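Long-range contacts in uncharacterized hypothetical protein (Parabacteroides merdae, PDB 4EI0), which is of unknown function but belongs to the DUF4466 family and is built largely of antiparallel beta sheets: residues 151-156 against 306-311; 233-238 against 279-284; 30-35 against 114-119. All coordinates share one frame; numbering follows the deposited sequence. Where two conformers were deposited one is given.

Contact 1 of 3, residues 151-156 against 306-311; sequences MDMAKN and SVKRYK
Arg309 and Asp152 run alongside each other on one face of the sheet and join in a salt bridge. Arg309 NH2 donates to Asp152 OD2 at 2.9 Å. The carboxylate and guanidinium planes stand 64° apart. OD2 sits at the guanidinium edge, near its plane, while NH2 comes from above the carboxylate. The bend at chi3 (67°) sets Arg309 NE beside a water. That water accepts from Arg309 NE at 2.9 Å and donates to Asp152 OD2 at 2.8 Å. A methionine in place of Arg309 would probably leave Asp152 OD2 without its charged mate across the contact and the water without its donor.

On the face of Met153 and Lys308, two selenomethionines meet the extended Lys308 chain: Met151 SE lies 4.0 Å from Lys308 CD, and Met153 SE 4.1 Å from Lys308 CE. At the far end Asn156 N donates to Ser306 OG at 3.0 Å, almost straight at 177°. Paired backbone bonds join Asp152 with Arg309 and Ala154 with Val307.

Further out, Arg309 NH1 bonds the carbonyls of Phe168 and Asn170, and Asp152 OD1 pairs with Arg121. Lys308 NZ goes on to a salt bridge with Asp242, and Ser306 OG also bonds Asn296.

This is regular antiparallel pairing, with strand 152-159 forming an outermost strand of a five-stranded sheet beside 302-311.

Contact 2 of 3, residues 233-238 against 279-284; sequences KMIKVY and GAWVET
Lys233 CG is anti to the carbonyl carbon (chi1 -66°), while Glu283 CG is anti to the backbone N (chi1 -177°). From there the two chains run alongside each other, and Lys233 CD comes to 3.7 Å from Glu283 OE2. The charged ends stay further apart, with Lys233 NZ 4.5 Å from Glu283 OE2, too far for a salt bridge. A water lies between them and accepts from Lys233 NZ at 3.2 Å. Glu283 OE1 has its own salt bridge, to Arg290.

The backbones pair as antiparallel strands, with 233-238 outermost in its sheet and 278-283 next to it. Lys233 with Glu283, Ile235 with Trp281 and Val237 with Gly279 each exchange two hydrogen bonds.

Trp281 shares the face of Ile235 and Val237. Its CB is 4.3 Å from Ile235 CB. Val237 CG2 approaches the indole obliquely, 3.5 Å from Trp281 CD1, but Val237 has two conformers and this touch is doubtful. Beyond the strands the Trp281 ring meets Tyr292. On the other face Met234 CG lies 4.2 Å from Val282 CG2. The selenomethionine side chain of Met234 also packs on Ile271 of strand 270-274.

Contact 3 of 3, residues 30-35 against 114-119; sequences NIVGNE and YIIPEE
Asn34 O receives the N-H of Ile116 at 2.9 Å, in a bond that is nearly straight (178°). The same oxygen has a longer CA-H...O contact with Ile115 CA. A second bond runs the other way, from Gly33 N to Ile116 O at 2.9 Å. Ile116 is thus held at both its N-H and its carbonyl.

The donor and acceptor of the 30-35 segment are presented by a type II beta turn from Ile31 to Asn34, closed by Asn34 N bonding Ile31 O. Gly33 has a positive phi (90°). A side chain here would jam against the preceding carbonyl O, which explains glycine at this turn position.

The Ile116 side chain fits against this turn. Its CD1 lies 3.4 Å from Ile31 O and 3.8 Å from Asn30 CB. Its CG2 packs 3.7 Å from Val32 CA. Val32 CG1 extends the packing to Glu118 N at 3.8 Å. Glu35 and Ile115 form an antiparallel non-hydrogen-bonded pair where strand 35-43 begins beside the end of strand 107-115, in an antiparallel sheet. There Ile115 CD1, turned by chi2 (-59°), touches Glu35 CB at 3.7 Å. Glu118 OE1 makes a salt bridge with Arg121, and Asn30 ND2 bonds Lys147 O.

Both hydrogen bonds between the segments are main chain to main chain, and the side chains add packing against carbon and carbonyl oxygen. Fit here probably depends on the turn's shape and the bulk of Ile116, without a salt bridge between the segments.

Overall arrangement
Contacts 1 and 2 belong to one five-stranded antiparallel sheet and involve its two outermost strands, 152-159 and 233-238. Their centres are about 13 Å apart and their nearest atoms about 7 Å apart. Contact 3 lies at the end of another sheet, earlier in the chain. It touches contact 1, with centres also about 13 Å apart. Met153 CE packs 3.6 Å from Ile31 CD1, and Lys308 CE is 4.0 Å from Ile31 CD1. Arg121 bridges the two by salt bridges to Asp152 and Glu118. Contacts 2 and 3 do not meet, their nearest atoms being about 12 Å apart. The function is unknown, and none of the contacts can be tied to a site.

Contact 1 of 3, residues 151-156 against 306-311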
HETATM    1  N   MSE B 151       4.811  28.091 -25.691  1.00 40.63           N
HETATM    2  CA  MSE B 151       6.235  28.320 -25.467  1.00 39.42           C
HETATM    3  C   MSE B 151       7.087  27.140 -25.893  1.00 40.74           C
HETATM    4  O   MSE B 151       6.628  25.997 -25.930  1.00 42.89           O
HETATM    5  CB  MSE B 151       6.516  28.616 -23.995  1.00 42.23           C
HETATM    6  CG  MSE B 151       6.013  29.931 -23.513  1.00 44.26           C
HETATM    7 SE   MSE B 151       6.438  30.288 -21.623  0.75 43.58          SE
HETATM    8  CE  MSE B 151       5.463  28.714 -20.865  1.00 46.57           C
ATOM      9  N   ASP B 152       8.327  27.455 -26.240  1.00 39.74           N
ATOM     10  CA  ASP B 152       9.424  26.507 -26.332  1.00 41.36           C
ATOM     11  C   ASP B 152      10.346  26.730 -25.173  1.00 40.83           C
ATOM     12  O   ASP B 152      10.453  27.860 -24.665  1.00 43.61           O
ATOM     13  CB  ASP B 152      10.220  26.727 -27.607  1.00 45.17           C
ATOM     14  CG  ASP B 152       9.551  26.118 -28.838  1.00 52.25           C
ATOM     15  OD1 ASP B 152       9.350  24.894 -28.857  1.00 46.43           O
ATOM     16  OD2 ASP B 152       9.237  26.867 -29.797  1.00 51.53           O
HETATM   17  N   MSE B 153      11.028  25.674 -24.747  1.00 43.07           N
HETATM   18  CA  MSE B 153      11.997  25.770 -23.683  1.00 44.20           C
HETATM   19  C   MSE B 153      13.239  24.911 -23.943  1.00 50.46           C
HETATM   20  O   MSE B 153      13.126  23.763 -24.364  1.00 45.73           O
HETATM   21  CB  MSE B 153      11.303  25.340 -22.374  1.00 39.19           C
HETATM   22  CG  MSE B 153      12.276  25.196 -21.294  1.00 47.72           C
HETATM   23 SE   MSE B 153      11.390  25.020 -19.545  0.75 51.84          SE
HETATM   24  CE  MSE B 153      10.358  23.326 -19.789  1.00 42.58           C
ATOM     25  N   ALA B 154      14.422  25.451 -23.669  1.00 42.91           N
ATOM     26  CA  ALA B 154      15.708  24.724 -23.846  1.00 42.36           C
ATOM     27  C   ALA B 154      16.490  24.966 -22.562  1.00 50.02           C
ATOM     28  O   ALA B 154      16.632  26.123 -22.140  1.00 48.53           O
ATOM     29  CB  ALA B 154      16.444  25.281 -25.050  1.00 42.20           C
ATOM     30  N   LYS B 155      16.992  23.913 -21.916  1.00 40.11           N
ATOM     31  CA  LYS B 155      17.629  24.042 -20.629  1.00 48.40           C
ATOM     32  C   LYS B 155      19.078  23.625 -20.651  1.00 54.66           C
ATOM     33  O   LYS B 155      19.479  22.793 -21.439  1.00 49.95           O
ATOM     34  CB  LYS B 155      16.918  23.204 -19.580  1.00 55.59           C
ATOM     35  CG  LYS B 155      15.506  23.628 -19.298  1.00 53.08           C
ATOM     36  CD  LYS B 155      14.820  22.615 -18.401  1.00 58.30           C
ATOM     37  CE  LYS B 155      15.481  22.598 -17.018  1.00 72.83           C
ATOM     38  NZ  LYS B 155      14.612  21.930 -16.013  1.00 78.58           N
ATOM     39  N   ASN B 156      19.851  24.260 -19.783  1.00 51.20           N
ATOM     40  CA  ASN B 156      21.229  23.910 -19.507  1.00 53.33           C
ATOM     41  C   ASN B 156      22.092  23.813 -20.723  1.00 56.32           C
ATOM     42  O   ASN B 156      22.759  22.821 -20.931  1.00 56.50           O
ATOM     43  CB  ASN B 156      21.267  22.629 -18.666  1.00 66.17           C
ATOM     44  CG  ASN B 156      20.450  22.767 -17.391  1.00 59.30           C
ATOM     45  OD1 ASN B 156      19.523  21.987 -17.146  1.00 65.39           O
ATOM     46  ND2 ASN B 156      20.728  23.804 -16.615  1.00 58.84           N
ATOM     47  N   SER B 306      19.453  28.723 -19.719  1.00 41.91           N
ATOM     48  CA  SER B 306      18.192  28.083 -20.034  1.00 48.06           C
ATOM     49  C   SER B 306      17.219  29.154 -20.555  1.00 46.34           C
ATOM     50  O   SER B 306      17.226  30.264 -20.073  1.00 41.68           O
ATOM     51  CB  SER B 306      17.637  27.452 -18.777  1.00 46.04           C
ATOM     52  OG  SER B 306      18.574  26.512 -18.260  1.00 51.57           O
ATOM     53  N   VAL B 307      16.371  28.820 -21.515  1.00 43.73           N
ATOM     54  CA  VAL B 307      15.579  29.839 -22.261  1.00 38.71           C
ATOM     55  C   VAL B 307      14.169  29.360 -22.455  1.00 37.55           C
ATOM     56  O   VAL B 307      13.956  28.197 -22.793  1.00 41.09           O
ATOM     57  CB  VAL B 307      16.223  30.124 -23.645  1.00 40.35           C
ATOM     58  CG1 VAL B 307      15.397  31.095 -24.502  1.00 33.93           C
ATOM     59  CG2 VAL B 307      17.665  30.575 -23.502  1.00 36.64           C
ATOM     60  N   LYS B 308      13.208  30.231 -22.176  1.00 40.97           N
ATOM     61  CA  LYS B 308      11.849  30.117 -22.651  1.00 43.59           C
ATOM     62  C   LYS B 308      11.683  31.087 -23.796  1.00 44.34           C
ATOM     63  O   LYS B 308      12.199  32.207 -23.738  1.00 42.47           O
ATOM     64  CB  LYS B 308      10.858  30.438 -21.577  1.00 37.59           C
ATOM     65  CG  LYS B 308      10.592  29.269 -20.651  1.00 44.78           C
ATOM     66  CD  LYS B 308       9.713  29.617 -19.472  1.00 46.10           C
ATOM     67  CE  LYS B 308       9.265  28.385 -18.672  1.00 41.52           C
ATOM     68  NZ  LYS B 308       8.379  28.748 -17.538  1.00 40.90           N
ATOM     69  N   ARG B 309      11.028  30.632 -24.862  1.00 35.96           N
ATOM     70  CA  ARG B 309      10.746  31.512 -26.057  1.00 38.78           C
ATOM     71  C   ARG B 309       9.267  31.462 -26.397  1.00 41.68           C
ATOM     72  O   ARG B 309       8.622  30.421 -26.238  1.00 42.04           O
ATOM     73  CB  ARG B 309      11.582  31.046 -27.233  1.00 45.96           C
ATOM     74  CG  ARG B 309      11.467  31.916 -28.483  1.00 48.17           C
ATOM     75  CD  ARG B 309      12.115  31.311 -29.713  1.00 41.52           C
ATOM     76  NE  ARG B 309      11.419  30.124 -30.165  1.00 39.56           N
ATOM     77  CZ  ARG B 309      11.725  29.415 -31.252  1.00 43.67           C
ATOM     78  NH1 ARG B 309      12.710  29.785 -32.051  1.00 41.10           N
ATOM     79  NH2 ARG B 309      11.018  28.317 -31.537  1.00 42.71           N
ATOM     80  N   TYR B 310       8.717  32.588 -26.854  1.00 40.48           N
ATOM     81  CA  TYR B 310       7.309  32.703 -27.179  1.00 35.24           C
ATOM     82  C   TYR B 310       7.196  33.461 -28.517  1.00 47.07           C
ATOM     83  O   TYR B 310       7.755  34.547 -28.673  1.00 42.08           O
ATOM     84  CB  TYR B 310       6.583  33.468 -26.050  1.00 38.40           C
ATOM     85  CG  TYR B 310       5.101  33.711 -26.271  1.00 35.04           C
ATOM     86  CD1 TYR B 310       4.186  32.792 -25.907  1.00 42.00           C
ATOM     87  CD2 TYR B 310       4.653  34.867 -26.889  1.00 42.91           C
ATOM     88  CE1 TYR B 310       2.827  33.003 -26.118  1.00 49.55           C
ATOM     89  CE2 TYR B 310       3.318  35.094 -27.114  1.00 53.37           C
ATOM     90  CZ  TYR B 310       2.403  34.132 -26.740  1.00 45.58           C
ATOM     91  OH  TYR B 310       1.064  34.332 -26.932  1.00 49.02           O
ATOM     92  N   LYS B 311       6.497  32.860 -29.462  1.00 40.45           N
ATOM     93  CA  LYS B 311       6.239  33.460 -30.757  1.00 47.32           C
ATOM     94  C   LYS B 311       5.062  34.407 -30.691  1.00 52.71           C
ATOM     95  O   LYS B 311       3.922  34.007 -30.399  1.00 51.56           O
ATOM     96  CB  LYS B 311       5.939  32.391 -31.815  1.00 44.66           C
ATOM     97  CG  LYS B 311       5.874  33.005 -33.243  1.00 52.09           C
ATOM     98  CD  LYS B 311       5.091  32.176 -34.239  1.00 61.58           C
ATOM     99  CE  LYS B 311       5.935  31.701 -35.411  1.00 75.99           C
ATOM    100  NZ  LYS B 311       6.180  30.228 -35.306  1.00 83.30           N
TER
HETATM  101  O   HOH W   1       8.796  29.509 -29.133  1.00 42.31           O

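Contact 2 of 3, residues 233-238 against 279-284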
ATOM      1  N   LYS B 233      16.421  43.515 -28.979  1.00 49.15           N
ATOM      2  CA  LYS B 233      16.073  44.310 -27.805  1.00 45.16           C
ATOM      3  C   LYS B 233      16.225  43.478 -26.547  1.00 49.38           C
ATOM      4  O   LYS B 233      15.765  42.334 -26.507  1.00 41.52           O
ATOM      5  CB  LYS B 233      14.603  44.744 -27.875  1.00 47.68           C
ATOM      6  CG  LYS B 233      14.279  45.714 -29.002  1.00 52.64           C
ATOM      7  CD  LYS B 233      12.781  46.038 -28.962  1.00 64.47           C
ATOM      8  CE  LYS B 233      12.433  47.216 -29.864  1.00 75.07           C
ATOM      9  NZ  LYS B 233      13.001  46.974 -31.222  1.00 77.42           N
HETATM   10  N   MSE B 234      16.810  44.054 -25.511  1.00 46.74           N
HETATM   11  CA  MSE B 234      17.138  43.317 -24.278  1.00 49.86           C
HETATM   12  C   MSE B 234      16.876  44.153 -23.018  1.00 48.23           C
HETATM   13  O   MSE B 234      17.109  45.364 -23.039  1.00 47.44           O
HETATM   14  CB  MSE B 234      18.648  42.997 -24.287  1.00 48.05           C
HETATM   15  CG  MSE B 234      19.096  41.982 -25.281  1.00 65.42           C
HETATM   16 SE   MSE B 234      21.022  41.848 -25.175  0.75 64.27          SE
HETATM   17  CE  MSE B 234      21.563  43.214 -26.456  1.00 70.87           C
ATOM     18  N   ILE B 235      16.424  43.494 -21.939  1.00 45.67           N
ATOM     19  CA  ILE B 235      16.198  44.114 -20.582  1.00 46.22           C
ATOM     20  C   ILE B 235      16.835  43.192 -19.557  1.00 45.99           C
ATOM     21  O   ILE B 235      16.501  41.996 -19.478  1.00 44.74           O
ATOM     22  CB  ILE B 235      14.690  44.271 -20.288  1.00 49.02           C
ATOM     23  CG1 ILE B 235      14.056  45.251 -21.307  1.00 50.78           C
ATOM     24  CG2 ILE B 235      14.386  44.675 -18.828  1.00 48.87           C
ATOM     25  CD1 ILE B 235      12.534  45.365 -21.194  1.00 54.34           C
ATOM     26  N   LYS B 236      17.853  43.701 -18.880  1.00 44.42           N
ATOM     27  CA  LYS B 236      18.633  42.941 -17.910  1.00 48.35           C
ATOM     28  C   LYS B 236      17.785  42.831 -16.645  1.00 43.45           C
ATOM     29  O   LYS B 236      17.156  43.813 -16.222  1.00 44.91           O
ATOM     30  CB  LYS B 236      19.933  43.681 -17.604  1.00 49.73           C
ATOM     31  CG  LYS B 236      20.900  42.944 -16.682  1.00 56.72           C
ATOM     32  CD  LYS B 236      21.973  43.934 -16.214  1.00 59.10           C
ATOM     33  CE  LYS B 236      23.181  43.255 -15.578  1.00 56.13           C
ATOM     34  NZ  LYS B 236      24.236  44.334 -15.362  1.00 61.28           N
ATOM     35  N   VAL B 237      17.787  41.649 -16.046  1.00 43.79           N
ATOM     36  CA  VAL B 237      17.058  41.335 -14.819  0.50 48.94           C
ATOM     37  C   VAL B 237      18.021  40.592 -13.873  1.00 46.35           C
ATOM     38  O   VAL B 237      18.969  39.994 -14.356  1.00 47.63           O
ATOM     39  CB  VAL B 237      15.891  40.389 -15.130  0.50 50.68           C
ATOM     40  CG1 VAL B 237      15.251  39.909 -13.840  0.50 57.12           C
ATOM     41  CG2 VAL B 237      14.845  41.104 -15.976  0.50 52.95           C
ATOM     42  N   TYR B 238      17.755  40.560 -12.566  1.00 49.35           N
ATOM     43  CA  TYR B 238      18.529  39.753 -11.619  1.00 40.87           C
ATOM     44  C   TYR B 238      17.597  39.041 -10.646  1.00 47.32           C
ATOM     45  O   TYR B 238      16.724  39.662 -10.060  1.00 48.85           O
ATOM     46  CB  TYR B 238      19.538  40.654 -10.869  1.00 45.60           C
ATOM     47  CG  TYR B 238      20.471  39.902  -9.953  1.00 52.93           C
ATOM     48  CD1 TYR B 238      21.309  38.936 -10.474  1.00 49.66           C
ATOM     49  CD2 TYR B 238      20.525  40.141  -8.546  1.00 57.05           C
ATOM     50  CE1 TYR B 238      22.156  38.199  -9.655  1.00 55.65           C
ATOM     51  CE2 TYR B 238      21.387  39.416  -7.731  1.00 58.39           C
ATOM     52  CZ  TYR B 238      22.195  38.440  -8.300  1.00 61.14           C
ATOM     53  OH  TYR B 238      23.063  37.685  -7.554  1.00 53.29           O
ATOM     54  N   GLY B 279      19.487  37.484 -15.763  1.00 45.62           N
ATOM     55  CA  GLY B 279      18.584  37.121 -16.839  1.00 45.14           C
ATOM     56  C   GLY B 279      18.453  38.259 -17.830  1.00 43.42           C
ATOM     57  O   GLY B 279      18.901  39.375 -17.553  1.00 45.01           O
ATOM     58  N   ALA B 280      17.814  37.964 -18.953  1.00 43.93           N
ATOM     59  CA  ALA B 280      17.538  38.979 -19.936  1.00 44.95           C
ATOM     60  C   ALA B 280      16.253  38.672 -20.660  1.00 38.84           C
ATOM     61  O   ALA B 280      16.064  37.556 -21.221  1.00 43.49           O
ATOM     62  CB  ALA B 280      18.676  39.046 -20.905  1.00 44.16           C
ATOM     63  N   TRP B 281      15.318  39.594 -20.639  1.00 42.63           N
ATOM     64  CA  TRP B 281      14.168  39.524 -21.563  1.00 42.56           C
ATOM     65  C   TRP B 281      14.630  39.998 -22.913  1.00 45.24           C
ATOM     66  O   TRP B 281      15.284  41.010 -22.998  1.00 49.29           O
ATOM     67  CB  TRP B 281      13.051  40.423 -21.148  1.00 48.42           C
ATOM     68  CG  TRP B 281      12.407  40.051 -19.835  1.00 43.25           C
ATOM     69  CD1 TRP B 281      12.627  40.629 -18.606  1.00 48.55           C
ATOM     70  CD2 TRP B 281      11.367  39.077 -19.616  1.00 44.47           C
ATOM     71  NE1 TRP B 281      11.824  40.073 -17.661  1.00 52.03           N
ATOM     72  CE2 TRP B 281      11.052  39.125 -18.202  1.00 40.44           C
ATOM     73  CE3 TRP B 281      10.708  38.180 -20.414  1.00 42.51           C
ATOM     74  CZ2 TRP B 281      10.091  38.326 -17.638  1.00 41.64           C
ATOM     75  CZ3 TRP B 281       9.763  37.343 -19.820  1.00 46.39           C
ATOM     76  CH2 TRP B 281       9.468  37.418 -18.450  1.00 46.61           C
ATOM     77  N   VAL B 282      14.228  39.299 -23.967  1.00 41.14           N
ATOM     78  CA  VAL B 282      14.719  39.549 -25.329  1.00 41.44           C
ATOM     79  C   VAL B 282      13.533  39.660 -26.264  1.00 48.53           C
ATOM     80  O   VAL B 282      12.545  38.946 -26.106  1.00 41.23           O
ATOM     81  CB  VAL B 282      15.629  38.380 -25.755  1.00 42.31           C
ATOM     82  CG1 VAL B 282      15.948  38.413 -27.218  1.00 44.54           C
ATOM     83  CG2 VAL B 282      16.896  38.423 -24.917  1.00 45.00           C
ATOM     84  N   GLU B 283      13.646  40.545 -27.263  1.00 44.28           N
ATOM     85  CA  GLU B 283      12.722  40.542 -28.413  1.00 45.05           C
ATOM     86  C   GLU B 283      13.545  40.615 -29.678  1.00 43.35           C
ATOM     87  O   GLU B 283      14.426  41.466 -29.774  1.00 42.32           O
ATOM     88  CB  GLU B 283      11.743  41.715 -28.346  1.00 46.89           C
ATOM     89  CG  GLU B 283      10.700  41.743 -29.488  1.00 51.96           C
ATOM     90  CD  GLU B 283       9.749  42.916 -29.357  1.00 57.23           C
ATOM     91  OE1 GLU B 283       8.838  42.834 -28.521  1.00 60.01           O
ATOM     92  OE2 GLU B 283       9.953  43.950 -30.018  1.00 61.14           O
ATOM     93  N   THR B 284      13.288  39.717 -30.629  1.00 47.10           N
ATOM     94  CA  THR B 284      14.121  39.641 -31.823  1.00 46.85           C
ATOM     95  C   THR B 284      13.828  40.823 -32.707  1.00 53.19           C
ATOM     96  O   THR B 284      12.743  41.456 -32.595  1.00 45.89           O
ATOM     97  CB  THR B 284      13.911  38.353 -32.626  1.00 42.62           C
ATOM     98  OG1 THR B 284      12.536  38.197 -32.924  1.00 45.41           O
ATOM     99  CG2 THR B 284      14.313  37.155 -31.815  1.00 41.25           C
TER
HETATM  100  O   HOH W   2      11.704  44.137 -32.076  1.00 60.65           O

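Contact 3 of 3, residues 30-35 against 114-119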
ATOM      1  N   ASN B  30       2.135  23.878 -19.194  1.00 43.62           N
ATOM      2  CA  ASN B  30       2.251  22.609 -19.880  1.00 37.73           C
ATOM      3  C   ASN B  30       2.938  22.916 -21.247  1.00 43.33           C
ATOM      4  O   ASN B  30       2.302  23.462 -22.150  1.00 40.48           O
ATOM      5  CB  ASN B  30       0.850  22.037 -20.109  1.00 39.67           C
ATOM      6  CG  ASN B  30       0.126  21.706 -18.828  1.00 48.28           C
ATOM      7  OD1 ASN B  30       0.688  21.047 -17.961  1.00 48.72           O
ATOM      8  ND2 ASN B  30      -1.136  22.115 -18.724  1.00 39.68           N
ATOM      9  N   ILE B  31       4.230  22.594 -21.328  1.00 41.14           N
ATOM     10  CA  ILE B  31       5.106  22.892 -22.443  1.00 38.20           C
ATOM     11  C   ILE B  31       5.368  21.618 -23.284  1.00 38.14           C
ATOM     12  O   ILE B  31       5.662  20.532 -22.755  1.00 37.33           O
ATOM     13  CB  ILE B  31       6.449  23.484 -21.928  1.00 37.23           C
ATOM     14  CG1 ILE B  31       6.184  24.808 -21.195  1.00 43.74           C
ATOM     15  CG2 ILE B  31       7.411  23.805 -23.110  1.00 42.10           C
ATOM     16  CD1 ILE B  31       7.356  25.265 -20.338  1.00 43.54           C
ATOM     17  N   VAL B  32       5.292  21.767 -24.592  1.00 41.51           N
ATOM     18  CA  VAL B  32       5.643  20.713 -25.551  1.00 39.00           C
ATOM     19  C   VAL B  32       6.942  20.004 -25.190  1.00 49.47           C
ATOM     20  O   VAL B  32       7.899  20.643 -24.751  1.00 39.62           O
ATOM     21  CB  VAL B  32       5.674  21.250 -27.008  1.00 47.74           C
ATOM     22  CG1 VAL B  32       6.190  20.180 -27.964  1.00 40.49           C
ATOM     23  CG2 VAL B  32       4.258  21.695 -27.429  1.00 37.08           C
ATOM     24  N   GLY B  33       6.935  18.670 -25.289  1.00 40.98           N
ATOM     25  CA  GLY B  33       8.105  17.889 -24.914  1.00 40.11           C
ATOM     26  C   GLY B  33       8.096  17.490 -23.452  1.00 44.28           C
ATOM     27  O   GLY B  33       8.797  16.597 -23.092  1.00 41.39           O
ATOM     28  N   ASN B  34       7.313  18.142 -22.604  1.00 40.39           N
ATOM     29  CA  ASN B  34       7.294  17.812 -21.150  1.00 41.05           C
ATOM     30  C   ASN B  34       6.117  16.847 -20.890  1.00 39.75           C
ATOM     31  O   ASN B  34       5.249  16.608 -21.724  1.00 43.16           O
ATOM     32  CB  ASN B  34       7.021  19.075 -20.273  1.00 44.74           C
ATOM     33  CG  ASN B  34       8.266  19.895 -19.974  1.00 49.68           C
ATOM     34  OD1 ASN B  34       9.333  19.550 -20.388  1.00 42.94           O
ATOM     35  ND2 ASN B  34       8.100  21.016 -19.253  1.00 55.15           N
ATOM     36  N   GLU B  35       6.084  16.324 -19.702  1.00 42.83           N
ATOM     37  CA  GLU B  35       5.013  15.423 -19.328  1.00 45.92           C
ATOM     38  C   GLU B  35       3.922  16.116 -18.515  1.00 38.28           C
ATOM     39  O   GLU B  35       4.188  17.106 -17.818  1.00 42.74           O
ATOM     40  CB  GLU B  35       5.630  14.229 -18.600  1.00 46.46           C
ATOM     41  CG  GLU B  35       6.257  14.547 -17.279  1.00 67.51           C
ATOM     42  CD  GLU B  35       7.210  13.457 -16.772  1.00 66.15           C
ATOM     43  OE1 GLU B  35       7.819  12.670 -17.548  1.00 56.56           O
ATOM     44  OE2 GLU B  35       7.324  13.396 -15.544  1.00 66.19           O
ATOM     45  N   TYR B 114       1.662  11.653 -19.839  1.00 39.29           N
ATOM     46  CA  TYR B 114       1.356  12.092 -21.173  1.00 36.33           C
ATOM     47  C   TYR B 114       2.510  12.986 -21.603  1.00 40.34           C
ATOM     48  O   TYR B 114       2.765  14.000 -20.948  1.00 35.58           O
ATOM     49  CB  TYR B 114       0.083  12.894 -21.178  1.00 39.13           C
ATOM     50  CG  TYR B 114      -0.307  13.509 -22.477  1.00 38.74           C
ATOM     51  CD1 TYR B 114      -0.921  12.756 -23.456  1.00 46.23           C
ATOM     52  CD2 TYR B 114      -0.147  14.868 -22.720  1.00 42.28           C
ATOM     53  CE1 TYR B 114      -1.355  13.322 -24.654  1.00 40.29           C
ATOM     54  CE2 TYR B 114      -0.584  15.451 -23.922  1.00 39.99           C
ATOM     55  CZ  TYR B 114      -1.161  14.682 -24.886  1.00 39.96           C
ATOM     56  OH  TYR B 114      -1.593  15.207 -26.054  1.00 41.74           O
ATOM     57  N   ILE B 115       3.193  12.637 -22.699  1.00 37.58           N
ATOM     58  CA  ILE B 115       4.287  13.493 -23.214  1.00 41.40           C
ATOM     59  C   ILE B 115       3.620  14.410 -24.252  1.00 41.31           C
ATOM     60  O   ILE B 115       3.043  13.939 -25.204  1.00 42.25           O
ATOM     61  CB  ILE B 115       5.444  12.698 -23.811  1.00 38.24           C
ATOM     62  CG1 ILE B 115       5.986  11.642 -22.843  1.00 36.31           C
ATOM     63  CG2 ILE B 115       6.618  13.634 -24.146  1.00 42.18           C
ATOM     64  CD1 ILE B 115       6.509  12.187 -21.522  1.00 47.28           C
ATOM     65  N   ILE B 116       3.667  15.725 -24.010  1.00 40.79           N
ATOM     66  CA  ILE B 116       2.962  16.744 -24.786  1.00 38.88           C
ATOM     67  C   ILE B 116       3.552  16.796 -26.173  1.00 38.49           C
ATOM     68  O   ILE B 116       4.751  16.978 -26.307  1.00 37.07           O
ATOM     69  CB  ILE B 116       3.011  18.150 -24.054  1.00 37.01           C
ATOM     70  CG1 ILE B 116       2.391  18.062 -22.664  1.00 42.64           C
ATOM     71  CG2 ILE B 116       2.314  19.226 -24.825  1.00 31.60           C
ATOM     72  CD1 ILE B 116       2.716  19.203 -21.722  1.00 40.42           C
ATOM     73  N   PRO B 117       2.720  16.568 -27.232  1.00 35.92           N
ATOM     74  CA  PRO B 117       3.272  16.461 -28.592  1.00 39.53           C
ATOM     75  C   PRO B 117       3.235  17.838 -29.248  1.00 43.67           C
ATOM     76  O   PRO B 117       2.451  18.686 -28.821  1.00 36.70           O
ATOM     77  CB  PRO B 117       2.276  15.553 -29.284  1.00 42.85           C
ATOM     78  CG  PRO B 117       0.948  15.996 -28.676  1.00 37.79           C
ATOM     79  CD  PRO B 117       1.275  16.230 -27.231  1.00 40.36           C
ATOM     80  N   GLU B 118       4.076  18.047 -30.259  1.00 42.50           N
ATOM     81  CA  GLU B 118       4.081  19.294 -31.047  1.00 39.22           C
ATOM     82  C   GLU B 118       2.686  19.685 -31.511  1.00 49.53           C
ATOM     83  O   GLU B 118       2.331  20.854 -31.488  1.00 43.17           O
ATOM     84  CB  GLU B 118       5.017  19.149 -32.259  1.00 44.98           C
ATOM     85  CG  GLU B 118       5.047  20.359 -33.210  1.00 43.54           C
ATOM     86  CD  GLU B 118       5.469  21.639 -32.484  1.00 48.94           C
ATOM     87  OE1 GLU B 118       6.295  21.583 -31.566  1.00 52.06           O
ATOM     88  OE2 GLU B 118       4.945  22.702 -32.792  1.00 58.32           O
ATOM     89  N   GLU B 119       1.890  18.721 -31.947  1.00 49.26           N
ATOM     90  CA  GLU B 119       0.553  19.061 -32.435  1.00 41.68           C
ATOM     91  C   GLU B 119      -0.388  19.633 -31.354  1.00 43.58           C
ATOM     92  O   GLU B 119      -1.422  20.182 -31.695  1.00 44.73           O
ATOM     93  CB  GLU B 119      -0.073  17.874 -33.207  1.00 52.47           C
ATOM     94  CG  GLU B 119      -1.015  16.965 -32.454  1.00 77.50           C
ATOM     95  CD  GLU B 119      -1.968  16.195 -33.379  1.00 85.55           C
ATOM     96  OE1 GLU B 119      -2.955  16.791 -33.860  1.00 81.96           O
ATOM     97  OE2 GLU B 119      -1.764  14.985 -33.613  1.00 84.10           O
TER